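Local coordinates for methyl-accepting chemotaxis protein (Vibrio parahaemolyticus, PDB 4EXO), which probably senses small ligands such as pyruvate through its periplasmic Cache domain and passes the signal on to control bacterial chemotaxis, at residues D106-F111 and L125-Y130; G58-Y63 and L138-Y143; T27-L32 and Q43-I48. All coordinates share one frame; numbering follows the deposited sequence.

Contact 1 (D106-F111 and L125-Y130); sequences DGFLYF and LGYAEY
Asp106 and Tyr127 meet where the chain turns into strand 108-115: Asp106 O lies at the edge of the tyrosine ring, 3.6 Å from CE1. Asp106 also folds its carboxylate back, and OD1 accepts the N-H of Phe108 in an Asx turn that starts the strand. At Gly107 the backbone angles would jam a CB against the preceding carbonyl, and the same CB would run into Tyr127 CE1; glycine lets the two chains close up, and Gly107 O takes the N-H of Ala128 at 2.9 Å. Phe108 faces Tyr127 as a non-hydrogen-bonded pair of the antiparallel hairpin. Tyr127 CD1 stands over the centre of the Phe108 ring, 3.4 Å above its plane, with the two rings inclined at 40°. Leu109 and Gly126 form the hydrogen-bonded pair, Leu109 N to Gly126 O 3.1 Å and Gly126 N to Leu109 O 2.8 Å. Leu125 CD1 lies over the face of the Tyr110 ring in a CH-pi contact, 3.8 Å from its centroid and 4° off the normal. Phe111 has CG between the backbone N and the carbonyl carbon (chi1 57°), and its ring approaches Gly126 obliquely, with CE2 3.8 Å from Gly126 CA. The two faces of the hairpin therefore have different partners. Phe108, Tyr110 and Tyr127 pack against helix 2-28, Leu125 sharing their face of the sheet; Lys15 there makes a cation-pi contact with Phe108, and Tyr127 OH, while donating to Glu129 OE2 within its own strand, also hydrogen-bonds Lys19 NZ of the helix. On the other face Phe111 reaches the bound pyruvic acid.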
ATOM      1  N   ASP A 106      -6.580 -19.332  -5.526  1.00 21.33           N
ATOM      2  CA  ASP A 106      -7.052 -17.958  -5.281  1.00 21.49           C
ATOM      3  C   ASP A 106      -6.078 -17.041  -4.538  1.00 20.56           C
ATOM      4  O   ASP A 106      -6.435 -15.921  -4.175  1.00 20.70           O
ATOM      5  CB  ASP A 106      -8.416 -17.960  -4.605  1.00 21.77           C
ATOM      6  CG  ASP A 106      -8.354 -18.380  -3.134  1.00 24.25           C
ATOM      7  OD1 ASP A 106      -7.256 -18.696  -2.603  1.00 22.93           O
ATOM      8  OD2 ASP A 106      -9.434 -18.389  -2.504  1.00 24.77           O
ATOM      9  N   GLY A 107      -4.868 -17.519  -4.317  1.00 20.75           N
ATOM     10  CA  GLY A 107      -3.804 -16.683  -3.739  1.00 19.85           C
ATOM     11  C   GLY A 107      -3.706 -16.788  -2.221  1.00 19.34           C
ATOM     12  O   GLY A 107      -2.683 -16.382  -1.648  1.00 18.48           O
ATOM     13  N   PHE A 108      -4.742 -17.329  -1.573  1.00 19.17           N
ATOM     14  CA  PHE A 108      -4.843 -17.277  -0.100  1.00 18.80           C
ATOM     15  C   PHE A 108      -4.396 -18.589   0.526  1.00 19.81           C
ATOM     16  O   PHE A 108      -4.608 -19.684  -0.041  1.00 18.04           O
ATOM     17  CB  PHE A 108      -6.273 -16.944   0.379  1.00 19.35           C
ATOM     18  CG  PHE A 108      -6.696 -15.518   0.076  1.00 19.46           C
ATOM     19  CD1 PHE A 108      -6.258 -14.460   0.874  1.00 21.09           C
ATOM     20  CD2 PHE A 108      -7.495 -15.246  -1.024  1.00 20.27           C
ATOM     21  CE1 PHE A 108      -6.625 -13.148   0.571  1.00 21.30           C
ATOM     22  CE2 PHE A 108      -7.871 -13.958  -1.338  1.00 20.30           C
ATOM     23  CZ  PHE A 108      -7.432 -12.906  -0.545  1.00 21.59           C
ATOM     24  N   LEU A 109      -3.787 -18.483   1.711  1.00 18.63           N
ATOM     25  CA  LEU A 109      -3.408 -19.666   2.481  1.00 19.45           C
ATOM     26  C   LEU A 109      -3.409 -19.311   3.965  1.00 19.80           C
ATOM     27  O   LEU A 109      -2.813 -18.287   4.347  1.00 19.54           O
ATOM     28  CB  LEU A 109      -2.010 -20.156   2.093  1.00 19.62           C
ATOM     29  CG  LEU A 109      -1.598 -21.497   2.726  1.00 19.57           C
ATOM     30  CD1 LEU A 109      -2.395 -22.722   2.104  1.00 20.63           C
ATOM     31  CD2 LEU A 109      -0.053 -21.732   2.648  1.00 19.35           C
ATOM     32  N   TYR A 110      -4.043 -20.159   4.797  1.00 19.90           N
ATOM     33  CA  TYR A 110      -3.945 -19.995   6.268  1.00 19.53           C
ATOM     34  C   TYR A 110      -2.724 -20.795   6.762  1.00 19.80           C
ATOM     35  O   TYR A 110      -2.512 -21.943   6.350  1.00 19.42           O
ATOM     36  CB  TYR A 110      -5.194 -20.541   6.983  1.00 20.31           C
ATOM     37  CG  TYR A 110      -6.429 -19.707   6.865  1.00 23.16           C
ATOM     38  CD1 TYR A 110      -6.666 -18.655   7.761  1.00 24.90           C
ATOM     39  CD2 TYR A 110      -7.378 -19.951   5.854  1.00 24.86           C
ATOM     40  CE1 TYR A 110      -7.821 -17.873   7.669  1.00 25.66           C
ATOM     41  CE2 TYR A 110      -8.536 -19.176   5.757  1.00 28.14           C
ATOM     42  CZ  TYR A 110      -8.742 -18.143   6.681  1.00 27.85           C
ATOM     43  OH  TYR A 110      -9.859 -17.357   6.622  1.00 30.26           O
ATOM     44  N   PHE A 111      -1.915 -20.198   7.647  1.00 19.25           N
ATOM     45  CA  PHE A 111      -0.751 -20.869   8.229  1.00 18.93           C
ATOM     46  C   PHE A 111      -0.305 -20.021   9.414  1.00 18.61           C
ATOM     47  O   PHE A 111      -0.807 -18.928   9.596  1.00 19.92           O
ATOM     48  CB  PHE A 111       0.412 -21.003   7.221  1.00 18.57           C
ATOM     49  CG  PHE A 111       0.901 -19.686   6.630  1.00 19.33           C
ATOM     50  CD1 PHE A 111       2.031 -19.044   7.170  1.00 19.75           C
ATOM     51  CD2 PHE A 111       0.265 -19.114   5.497  1.00 19.97           C
ATOM     52  CE1 PHE A 111       2.528 -17.831   6.592  1.00 18.90           C
ATOM     53  CE2 PHE A 111       0.722 -17.913   4.934  1.00 16.18           C
ATOM     54  CZ  PHE A 111       1.859 -17.253   5.480  1.00 16.61           C
ATOM     55  N   LEU A 125      -3.229 -15.124   7.822  1.00 20.10           N
ATOM     56  CA  LEU A 125      -3.828 -15.380   6.517  1.00 19.53           C
ATOM     57  C   LEU A 125      -2.937 -14.717   5.473  1.00 19.30           C
ATOM     58  O   LEU A 125      -2.821 -13.512   5.448  1.00 18.37           O
ATOM     59  CB  LEU A 125      -5.256 -14.844   6.440  1.00 19.30           C
ATOM     60  CG  LEU A 125      -5.913 -14.870   5.031  1.00 21.83           C
ATOM     61  CD1 LEU A 125      -5.976 -16.320   4.506  1.00 21.48           C
ATOM     62  CD2 LEU A 125      -7.309 -14.262   5.118  1.00 24.89           C
ATOM     63  N   GLY A 126      -2.288 -15.522   4.643  1.00 18.90           N
ATOM     64  CA  GLY A 126      -1.375 -14.999   3.621  1.00 18.99           C
ATOM     65  C   GLY A 126      -2.062 -14.836   2.292  1.00 19.04           C
ATOM     66  O   GLY A 126      -3.085 -15.474   2.034  1.00 19.38           O
ATOM     67  N   TYR A 127      -1.523 -13.955   1.466  1.00 18.78           N
ATOM     68  CA  TYR A 127      -2.057 -13.692   0.137  1.00 18.88           C
ATOM     69  C   TYR A 127      -0.837 -13.479  -0.779  1.00 18.75           C
ATOM     70  O   TYR A 127       0.054 -12.703  -0.464  1.00 18.51           O
ATOM     71  CB  TYR A 127      -3.015 -12.478   0.106  1.00 19.36           C
ATOM     72  CG  TYR A 127      -3.446 -12.215  -1.332  1.00 19.72           C
ATOM     73  CD1 TYR A 127      -4.262 -13.125  -1.998  1.00 19.00           C
ATOM     74  CD2 TYR A 127      -2.936 -11.125  -2.042  1.00 17.77           C
ATOM     75  CE1 TYR A 127      -4.613 -12.926  -3.345  1.00 19.46           C
ATOM     76  CE2 TYR A 127      -3.293 -10.904  -3.384  1.00 21.07           C
ATOM     77  CZ  TYR A 127      -4.124 -11.826  -4.018  1.00 20.57           C
ATOM     78  OH  TYR A 127      -4.495 -11.638  -5.320  1.00 21.54           O
ATOM     79  N   ALA A 128      -0.770 -14.232  -1.875  1.00 18.72           N
ATOM     80  CA  ALA A 128       0.350 -14.173  -2.814  1.00 18.36           C
ATOM     81  C   ALA A 128      -0.094 -14.073  -4.306  1.00 18.83           C
ATOM     82  O   ALA A 128      -1.164 -14.631  -4.722  1.00 17.94           O
ATOM     83  CB  ALA A 128       1.300 -15.390  -2.580  1.00 18.37           C
ATOM     84  N   GLU A 129       0.699 -13.310  -5.074  1.00 18.86           N
ATOM     85  CA  GLU A 129       0.519 -13.164  -6.511  1.00 19.64           C
ATOM     86  C   GLU A 129       1.818 -13.549  -7.209  1.00 20.40           C
ATOM     87  O   GLU A 129       2.929 -13.331  -6.684  1.00 20.42           O
ATOM     88  CB  GLU A 129       0.070 -11.730  -6.871  1.00 19.87           C
ATOM     89  CG  GLU A 129      -1.454 -11.518  -6.674  1.00 25.43           C
ATOM     90  CD  GLU A 129      -1.956 -10.074  -7.044  1.00 28.85           C
ATOM     91  OE1 GLU A 129      -1.143  -9.292  -7.650  1.00 24.01           O
ATOM     92  OE2 GLU A 129      -3.152  -9.762  -6.695  1.00 26.24           O
ATOM     93  N   TYR A 130       1.686 -14.174  -8.373  1.00 20.20           N
ATOM     94  CA  TYR A 130       2.864 -14.673  -9.096  1.00 20.95           C
ATOM     95  C   TYR A 130       3.318 -13.662 -10.144  1.00 21.32           C
ATOM     96  O   TYR A 130       2.487 -13.177 -10.946  1.00 21.93           O
ATOM     97  CB  TYR A 130       2.529 -16.028  -9.749  1.00 20.35           C
ATOM     98  CG  TYR A 130       3.710 -16.654 -10.470  1.00 20.22           C
ATOM     99  CD1 TYR A 130       4.934 -16.827  -9.821  1.00 20.51           C
ATOM    100  CD2 TYR A 130       3.609 -17.072 -11.804  1.00 20.26           C
ATOM    101  CE1 TYR A 130       6.034 -17.401 -10.469  1.00 21.52           C
ATOM    102  CE2 TYR A 130       4.700 -17.646 -12.471  1.00 20.88           C
ATOM    103  CZ  TYR A 130       5.914 -17.798 -11.803  1.00 23.80           C
ATOM    104  OH  TYR A 130       7.012 -18.359 -12.435  1.00 20.30           O
TER

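Contact 2 (G58-Y63 and L138-Y143); sequences GYFFAY and LGTGIY. With PYR (pyruvic acid), chain B.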
ATOM      1  N   GLY A  58       2.807  -5.920   8.962  1.00 18.43           N
ATOM      2  CA  GLY A  58       2.297  -5.942   7.586  1.00 18.51           C
ATOM      3  C   GLY A  58       3.427  -5.712   6.608  1.00 18.54           C
ATOM      4  O   GLY A  58       3.806  -4.564   6.372  1.00 19.37           O
ATOM      5  N   TYR A  59       3.960  -6.795   6.014  1.00 17.08           N
ATOM      6  CA  TYR A  59       5.197  -6.733   5.226  1.00 16.40           C
ATOM      7  C   TYR A  59       5.173  -7.750   4.085  1.00 16.32           C
ATOM      8  O   TYR A  59       4.291  -8.634   4.053  1.00 15.52           O
ATOM      9  CB  TYR A  59       6.419  -7.060   6.144  1.00 16.00           C
ATOM     10  CG  TYR A  59       6.365  -8.489   6.698  1.00 15.79           C
ATOM     11  CD1 TYR A  59       6.930  -9.552   5.988  1.00 16.98           C
ATOM     12  CD2 TYR A  59       5.699  -8.769   7.908  1.00 16.83           C
ATOM     13  CE1 TYR A  59       6.881 -10.886   6.480  1.00 16.73           C
ATOM     14  CE2 TYR A  59       5.632 -10.094   8.438  1.00 17.51           C
ATOM     15  CZ  TYR A  59       6.239 -11.145   7.700  1.00 15.90           C
ATOM     16  OH  TYR A  59       6.178 -12.431   8.186  1.00 16.33           O
ATOM     17  N   PHE A  60       6.142  -7.626   3.167  1.00 16.40           N
ATOM     18  CA  PHE A  60       6.271  -8.546   2.032  1.00 16.65           C
ATOM     19  C   PHE A  60       7.373  -9.594   2.180  1.00 17.60           C
ATOM     20  O   PHE A  60       8.425  -9.345   2.824  1.00 17.28           O
ATOM     21  CB  PHE A  60       6.573  -7.770   0.750  1.00 16.27           C
ATOM     22  CG  PHE A  60       5.432  -6.955   0.259  1.00 17.28           C
ATOM     23  CD1 PHE A  60       4.383  -7.553  -0.444  1.00 17.85           C
ATOM     24  CD2 PHE A  60       5.408  -5.582   0.483  1.00 19.84           C
ATOM     25  CE1 PHE A  60       3.311  -6.803  -0.925  1.00 20.98           C
ATOM     26  CE2 PHE A  60       4.329  -4.788   0.006  1.00 20.34           C
ATOM     27  CZ  PHE A  60       3.264  -5.400  -0.691  1.00 22.56           C
ATOM     28  N   PHE A  61       7.130 -10.741   1.536  1.00 16.44           N
ATOM     29  CA  PHE A  61       8.124 -11.779   1.340  1.00 16.61           C
ATOM     30  C   PHE A  61       7.987 -12.253  -0.121  1.00 16.72           C
ATOM     31  O   PHE A  61       6.943 -12.034  -0.757  1.00 17.38           O
ATOM     32  CB  PHE A  61       7.887 -12.959   2.330  1.00 15.39           C
ATOM     33  CG  PHE A  61       6.483 -13.502   2.279  1.00 17.43           C
ATOM     34  CD1 PHE A  61       6.103 -14.389   1.245  1.00 17.84           C
ATOM     35  CD2 PHE A  61       5.527 -13.148   3.234  1.00 17.08           C
ATOM     36  CE1 PHE A  61       4.792 -14.892   1.193  1.00 19.36           C
ATOM     37  CE2 PHE A  61       4.204 -13.635   3.173  1.00 18.81           C
ATOM     38  CZ  PHE A  61       3.842 -14.521   2.151  1.00 17.94           C
ATOM     39  N   ALA A  62       9.012 -12.914  -0.647  1.00 17.03           N
ATOM     40  CA  ALA A  62       8.835 -13.599  -1.943  1.00 18.14           C
ATOM     41  C   ALA A  62       9.655 -14.859  -2.018  1.00 17.82           C
ATOM     42  O   ALA A  62      10.734 -14.934  -1.391  1.00 19.03           O
ATOM     43  CB  ALA A  62       9.155 -12.647  -3.132  1.00 16.06           C
ATOM     44  N   TYR A  63       9.135 -15.858  -2.746  1.00 17.94           N
ATOM     45  CA  TYR A  63       9.838 -17.136  -2.964  1.00 18.89           C
ATOM     46  C   TYR A  63       9.798 -17.441  -4.451  1.00 19.29           C
ATOM     47  O   TYR A  63       8.843 -17.042  -5.112  1.00 19.38           O
ATOM     48  CB  TYR A  63       9.134 -18.289  -2.206  1.00 18.58           C
ATOM     49  CG  TYR A  63       9.229 -18.124  -0.693  1.00 18.86           C
ATOM     50  CD1 TYR A  63      10.241 -18.768   0.046  1.00 18.06           C
ATOM     51  CD2 TYR A  63       8.328 -17.299  -0.019  1.00 16.48           C
ATOM     52  CE1 TYR A  63      10.337 -18.588   1.432  1.00 17.16           C
ATOM     53  CE2 TYR A  63       8.398 -17.139   1.398  1.00 18.10           C
ATOM     54  CZ  TYR A  63       9.432 -17.767   2.089  1.00 18.31           C
ATOM     55  OH  TYR A  63       9.524 -17.600   3.451  1.00 17.56           O
ATOM     56  N   LEU A 138       5.181 -13.427  -4.773  1.00 17.78           N
ATOM     57  CA  LEU A 138       5.277 -12.270  -3.854  1.00 17.74           C
ATOM     58  C   LEU A 138       4.062 -12.326  -2.931  1.00 17.49           C
ATOM     59  O   LEU A 138       2.946 -12.417  -3.420  1.00 18.24           O
ATOM     60  CB  LEU A 138       5.243 -10.969  -4.659  1.00 16.94           C
ATOM     61  CG  LEU A 138       5.243  -9.633  -3.883  1.00 17.73           C
ATOM     62  CD1 LEU A 138       6.550  -9.494  -3.064  1.00 15.76           C
ATOM     63  CD2 LEU A 138       5.073  -8.423  -4.826  1.00 18.09           C
ATOM     64  N   GLY A 139       4.279 -12.230  -1.620  1.00 17.20           N
ATOM     65  CA  GLY A 139       3.193 -12.434  -0.657  1.00 17.37           C
ATOM     66  C   GLY A 139       3.207 -11.447   0.498  1.00 17.73           C
ATOM     67  O   GLY A 139       4.225 -10.816   0.758  1.00 17.29           O
ATOM     68  N   THR A 140       2.075 -11.331   1.182  1.00 18.20           N
ATOM     69  CA  THR A 140       1.997 -10.604   2.429  1.00 18.87           C
ATOM     70  C   THR A 140       0.902 -11.309   3.234  1.00 19.59           C
ATOM     71  O   THR A 140       0.472 -12.419   2.869  1.00 18.97           O
ATOM     72  CB  THR A 140       1.708  -9.071   2.220  1.00 19.88           C
ATOM     73  OG1 THR A 140       1.682  -8.432   3.519  1.00 21.04           O
ATOM     74  CG2 THR A 140       0.352  -8.839   1.548  1.00 20.65           C
ATOM     75  N   GLY A 141       0.447 -10.717   4.331  1.00 19.52           N
ATOM     76  CA  GLY A 141      -0.554 -11.411   5.161  1.00 18.42           C
ATOM     77  C   GLY A 141      -1.064 -10.542   6.284  1.00 19.52           C
ATOM     78  O   GLY A 141      -0.507  -9.471   6.557  1.00 18.80           O
ATOM     79  N   ILE A 142      -2.161 -10.982   6.898  1.00 19.35           N
ATOM     80  CA  ILE A 142      -2.706 -10.344   8.106  0.50 19.71           C
ATOM     81  C   ILE A 142      -2.750 -11.398   9.219  1.00 20.33           C
ATOM     82  O   ILE A 142      -3.048 -12.574   8.947  1.00 19.57           O
ATOM     83  CB  ILE A 142      -4.103  -9.754   7.824  0.50 19.20           C
ATOM     84  CG1 ILE A 142      -3.985  -8.642   6.774  0.50 19.11           C
ATOM     85  CG2 ILE A 142      -4.768  -9.229   9.087  0.50 19.00           C
ATOM     86  CD1 ILE A 142      -5.292  -8.006   6.416  0.50 17.84           C
ATOM     87  N   TYR A 143      -2.469 -11.005  10.459  1.00 20.74           N
ATOM     88  CA  TYR A 143      -2.480 -11.993  11.557  1.00 23.10           C
ATOM     89  C   TYR A 143      -3.891 -12.120  12.127  1.00 26.20           C
ATOM     90  O   TYR A 143      -4.602 -11.137  12.256  1.00 26.57           O
ATOM     91  CB  TYR A 143      -1.422 -11.648  12.619  1.00 22.45           C
ATOM     92  CG  TYR A 143      -0.025 -11.871  12.040  1.00 22.14           C
ATOM     93  CD1 TYR A 143       0.636 -13.099  12.224  1.00 20.23           C
ATOM     94  CD2 TYR A 143       0.607 -10.896  11.273  1.00 20.37           C
ATOM     95  CE1 TYR A 143       1.885 -13.335  11.672  1.00 18.98           C
ATOM     96  CE2 TYR A 143       1.864 -11.124  10.710  1.00 19.39           C
ATOM     97  CZ  TYR A 143       2.498 -12.332  10.914  1.00 18.83           C
ATOM     98  OH  TYR A 143       3.746 -12.563  10.366  1.00 18.02           O
TER
HETATM   99  C   PYR B 201       6.009 -15.114   5.816  1.00 20.67           C
HETATM  100  O   PYR B 201       4.752 -15.179   6.197  1.00 20.01           O
HETATM  101  OXT PYR B 201       6.773 -14.156   6.303  1.00 19.95           O
HETATM  102  CA  PYR B 201       6.548 -16.056   4.909  1.00 21.76           C
HETATM  103  O3  PYR B 201       7.782 -15.915   4.594  1.00 19.66           O
HETATM  104  CB  PYR B 201       5.770 -17.228   4.321  1.00 20.45           C
HETATM  105  O   HOH W   1       2.291  -9.251   6.860  1.00 20.49           O
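Phe61 and Gly139 form a hydrogen-bonded antiparallel pair in the middle of the five-stranded sheet of this Cache domain, joining strands 61-63 and 136-143, which lie far apart in sequence, at the ligand pocket. Phe61 N reaches Gly139 O at 3.0 Å, and Gly139 N returns to Phe61 O at 2.8 Å. Beyond them Thr140 holds OG1 anti to its backbone N (chi1 -179°) and donates to Tyr59 O at 2.7 Å, from 47° above the carbonyl plane. One water bridges Tyr59 N and Gly141 O. Leu138 CD1 touches Phe60 CD1 at 3.9 Å, and Phe60 also packs on Met24 of the second subunit. The Phe61 ring is sandwiched: Gly139 CA lies over one face, 3.8 Å from the ring centroid, and the CA atom of pyruvic acid over the opposite face, offset toward the rim. Two tyrosines grip the ligand in the planes of their rings: Tyr59 OH donates to OXT at 2.6 Å, Tyr63 OH to O3 at 2.7 Å. Lys124 NZ and His72 NE2 are also hydrogen-bonded to it, and Tyr143 OH, itself bonded to His114 O, bonds Lys124 NZ. A CB on Gly139 would run into Phe61 CE1; its absence lets the ring lie against the strand under the ligand, while the two hydroxyls meet it from the side, at one carboxylate oxygen and the keto oxygen, consistent with recognition of a 2-oxo acid.

Contact 3 (T27-L32 and Q43-I48); sequences TAIKPL and QAAKEI
Leu32 and Ile48 meet tip to tip across a helical turn-back of the Cache domain, in which helix 2-28 breaks at Ile29, resumes as helix 30-34 and returns as helix 42-51. Leu32 gives up the most surface. Its CD1 lies 3.7 Å from Ile48 CD1. The same methyl also settles against the backbone of the facing helix, 3.6 Å from Ala45 N, while CD2 rests near Ala44 CB. Ile48 gathers the other end of the contact: its CG2 branch meets Ala28 CB and Ile29 CG2, each at 4.3 Å, a looser fit than that of Leu32. Ala45 is the third of the group, its small CB letting the chains approach until the CA atoms of Ile29 and Ala45 are 5.7 Å apart. Trp134 covers both Ile29 and Ala45 from the same chain. The contact is part of the dimer interface, with Ile48 packed on Ile48 of the second subunit and Thr27 OG1 bonded to Arg53 N there, consistent with a helical bundle at that interface. The packing is apolar throughout, and Ile29 CG2 sits 3.9 Å from Ala45 CB.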
ATOM      1  N   THR A  27       2.448  -2.503  -7.971  1.00 19.50           N
ATOM      2  CA  THR A  27       2.527  -1.262  -8.747  1.00 21.18           C
ATOM      3  C   THR A  27       3.729  -0.398  -8.338  1.00 21.45           C
ATOM      4  O   THR A  27       4.306   0.258  -9.189  1.00 23.27           O
ATOM      5  CB  THR A  27       1.200  -0.469  -8.712  1.00 20.26           C
ATOM      6  OG1 THR A  27       0.823  -0.206  -7.360  1.00 20.27           O
ATOM      7  CG2 THR A  27       0.080  -1.292  -9.379  1.00 20.70           C
ATOM      8  N   ALA A  28       4.140  -0.440  -7.069  1.00 22.02           N
ATOM      9  CA  ALA A  28       5.337   0.294  -6.644  1.00 21.93           C
ATOM     10  C   ALA A  28       6.584  -0.106  -7.430  1.00 22.53           C
ATOM     11  O   ALA A  28       7.453   0.750  -7.676  1.00 22.41           O
ATOM     12  CB  ALA A  28       5.584   0.163  -5.126  1.00 22.51           C
ATOM     13  N   ILE A  29       6.682  -1.394  -7.804  1.00 21.47           N
ATOM     14  CA  ILE A  29       7.855  -1.894  -8.534  1.00 22.29           C
ATOM     15  C   ILE A  29       7.597  -2.003 -10.035  1.00 22.76           C
ATOM     16  O   ILE A  29       8.445  -2.453 -10.782  1.00 22.17           O
ATOM     17  CB  ILE A  29       8.353  -3.253  -7.963  1.00 22.22           C
ATOM     18  CG1 ILE A  29       7.280  -4.339  -8.163  1.00 20.51           C
ATOM     19  CG2 ILE A  29       8.739  -3.073  -6.464  1.00 22.31           C
ATOM     20  CD1 ILE A  29       7.798  -5.769  -8.282  1.00 23.49           C
ATOM     21  N   LYS A  30       6.420  -1.579 -10.487  1.00 24.46           N
ATOM     22  CA  LYS A  30       6.081  -1.741 -11.906  1.00 26.89           C
ATOM     23  C   LYS A  30       7.074  -1.077 -12.903  1.00 27.24           C
ATOM     24  O   LYS A  30       7.432  -1.693 -13.911  1.00 26.92           O
ATOM     25  CB  LYS A  30       4.629  -1.308 -12.161  1.00 27.24           C
ATOM     26  CG  LYS A  30       4.139  -1.632 -13.545  1.00 32.59           C
ATOM     27  CD  LYS A  30       2.612  -1.642 -13.620  1.00 38.29           C
ATOM     28  CE  LYS A  30       2.165  -2.134 -15.016  1.00 40.89           C
ATOM     29  NZ  LYS A  30       2.537  -1.159 -16.054  1.00 42.54           N
ATOM     30  N   PRO A  31       7.524   0.164 -12.625  1.00 28.04           N
ATOM     31  CA  PRO A  31       8.503   0.806 -13.540  1.00 28.62           C
ATOM     32  C   PRO A  31       9.749  -0.065 -13.691  1.00 28.35           C
ATOM     33  O   PRO A  31      10.214  -0.303 -14.817  1.00 28.17           O
ATOM     34  CB  PRO A  31       8.876   2.093 -12.800  1.00 28.77           C
ATOM     35  CG  PRO A  31       7.640   2.408 -11.979  1.00 30.87           C
ATOM     36  CD  PRO A  31       7.136   1.066 -11.519  1.00 27.23           C
ATOM     37  N   LEU A  32      10.236  -0.600 -12.568  1.00 27.25           N
ATOM     38  CA  LEU A  32      11.389  -1.505 -12.580  1.00 26.26           C
ATOM     39  C   LEU A  32      11.123  -2.845 -13.268  1.00 26.28           C
ATOM     40  O   LEU A  32      11.938  -3.310 -14.093  1.00 26.36           O
ATOM     41  CB  LEU A  32      11.868  -1.739 -11.148  1.00 26.29           C
ATOM     42  CG  LEU A  32      12.514  -0.584 -10.394  1.00 26.15           C
ATOM     43  CD1 LEU A  32      12.576  -0.900  -8.879  1.00 27.04           C
ATOM     44  CD2 LEU A  32      13.909  -0.255 -10.912  1.00 27.43           C
ATOM     45  N   GLN A  43      17.281  -6.267  -7.792  1.00 26.77           N
ATOM     46  CA  GLN A  43      17.856  -5.755  -6.563  1.00 27.28           C
ATOM     47  C   GLN A  43      17.164  -4.469  -6.126  1.00 26.39           C
ATOM     48  O   GLN A  43      16.843  -4.294  -4.940  1.00 25.69           O
ATOM     49  CB  GLN A  43      19.376  -5.535  -6.687  1.00 27.84           C
ATOM     50  CG  GLN A  43      20.000  -4.965  -5.440  1.00 31.47           C
ATOM     51  CD  GLN A  43      19.883  -5.930  -4.239  1.00 36.84           C
ATOM     52  OE1 GLN A  43      20.076  -7.144  -4.379  1.00 36.11           O
ATOM     53  NE2 GLN A  43      19.550  -5.382  -3.060  1.00 39.49           N
ATOM     54  N   ALA A  44      16.947  -3.562  -7.073  1.00 25.24           N
ATOM     55  CA  ALA A  44      16.262  -2.306  -6.749  1.00 24.63           C
ATOM     56  C   ALA A  44      14.799  -2.531  -6.295  1.00 22.92           C
ATOM     57  O   ALA A  44      14.281  -1.813  -5.411  1.00 21.18           O
ATOM     58  CB  ALA A  44      16.318  -1.343  -7.957  1.00 24.79           C
ATOM     59  N   ALA A  45      14.132  -3.501  -6.925  1.00 22.40           N
ATOM     60  CA  ALA A  45      12.761  -3.850  -6.526  1.00 21.27           C
ATOM     61  C   ALA A  45      12.741  -4.474  -5.131  1.00 21.41           C
ATOM     62  O   ALA A  45      11.859  -4.171  -4.332  1.00 20.34           O
ATOM     63  CB  ALA A  45      12.125  -4.787  -7.539  1.00 21.90           C
ATOM     64  N   LYS A  46      13.689  -5.362  -4.834  1.00 21.85           N
ATOM     65  CA  LYS A  46      13.813  -5.883  -3.472  1.00 22.62           C
ATOM     66  C   LYS A  46      13.928  -4.813  -2.423  1.00 22.07           C
ATOM     67  O   LYS A  46      13.274  -4.916  -1.389  1.00 21.13           O
ATOM     68  CB  LYS A  46      15.014  -6.841  -3.284  1.00 24.45           C
ATOM     69  CG  LYS A  46      14.901  -8.160  -3.982  1.00 27.25           C
ATOM     70  CD  LYS A  46      16.225  -8.948  -3.783  1.00 30.29           C
ATOM     71  CE  LYS A  46      16.562  -9.100  -2.283  1.00 33.64           C
ATOM     72  NZ  LYS A  46      17.794  -9.928  -2.047  1.00 38.74           N
ATOM     73  N   GLU A  47      14.730  -3.783  -2.678  0.50 22.20           N
ATOM     74  CA  GLU A  47      14.928  -2.724  -1.688  0.50 22.46           C
ATOM     75  C   GLU A  47      13.669  -1.907  -1.366  0.50 21.89           C
ATOM     76  O   GLU A  47      13.451  -1.483  -0.208  0.50 21.07           O
ATOM     77  CB  GLU A  47      16.110  -1.852  -2.113  0.50 23.01           C
ATOM     78  CG  GLU A  47      17.393  -2.665  -2.067  0.50 25.43           C
ATOM     79  CD  GLU A  47      18.584  -1.933  -2.630  0.50 29.67           C
ATOM     80  OE1 GLU A  47      18.503  -0.688  -2.773  0.50 31.68           O
ATOM     81  OE2 GLU A  47      19.595  -2.612  -2.916  0.50 31.16           O
ATOM     82  N   ILE A  48      12.824  -1.716  -2.373  1.00 20.78           N
ATOM     83  CA  ILE A  48      11.535  -1.071  -2.191  1.00 20.91           C
ATOM     84  C   ILE A  48      10.569  -1.997  -1.428  1.00 20.06           C
ATOM     85  O   ILE A  48       9.936  -1.587  -0.449  1.00 20.51           O
ATOM     86  CB  ILE A  48      10.895  -0.683  -3.558  1.00 20.88           C
ATOM     87  CG1 ILE A  48      11.751   0.409  -4.242  1.00 22.95           C
ATOM     88  CG2 ILE A  48       9.462  -0.221  -3.332  1.00 19.34           C
ATOM     89  CD1 ILE A  48      11.462   0.567  -5.702  1.00 22.59           C
TER

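Contact 3 closes first along the chain, in the helices at the subunit interface, and the other two follow in the sheet. Contact 1 is nested in the chain loop that contact 2 closes, and the two touch: their centres lie about 9 Å apart, joined by probable backbone hydrogen bonds between strands 120-131 and 136-143. Contact 3 stays apart, its centre about 15 Å from that of contact 2 and about 21 Å from that of contact 1, although helix 42-51 leads on to strand 61-63. Pocket residues thus come from both sheet contacts, while contact 3 lies at the subunit interface, so the ligand pocket and the dimer contact occupy different parts of the domain.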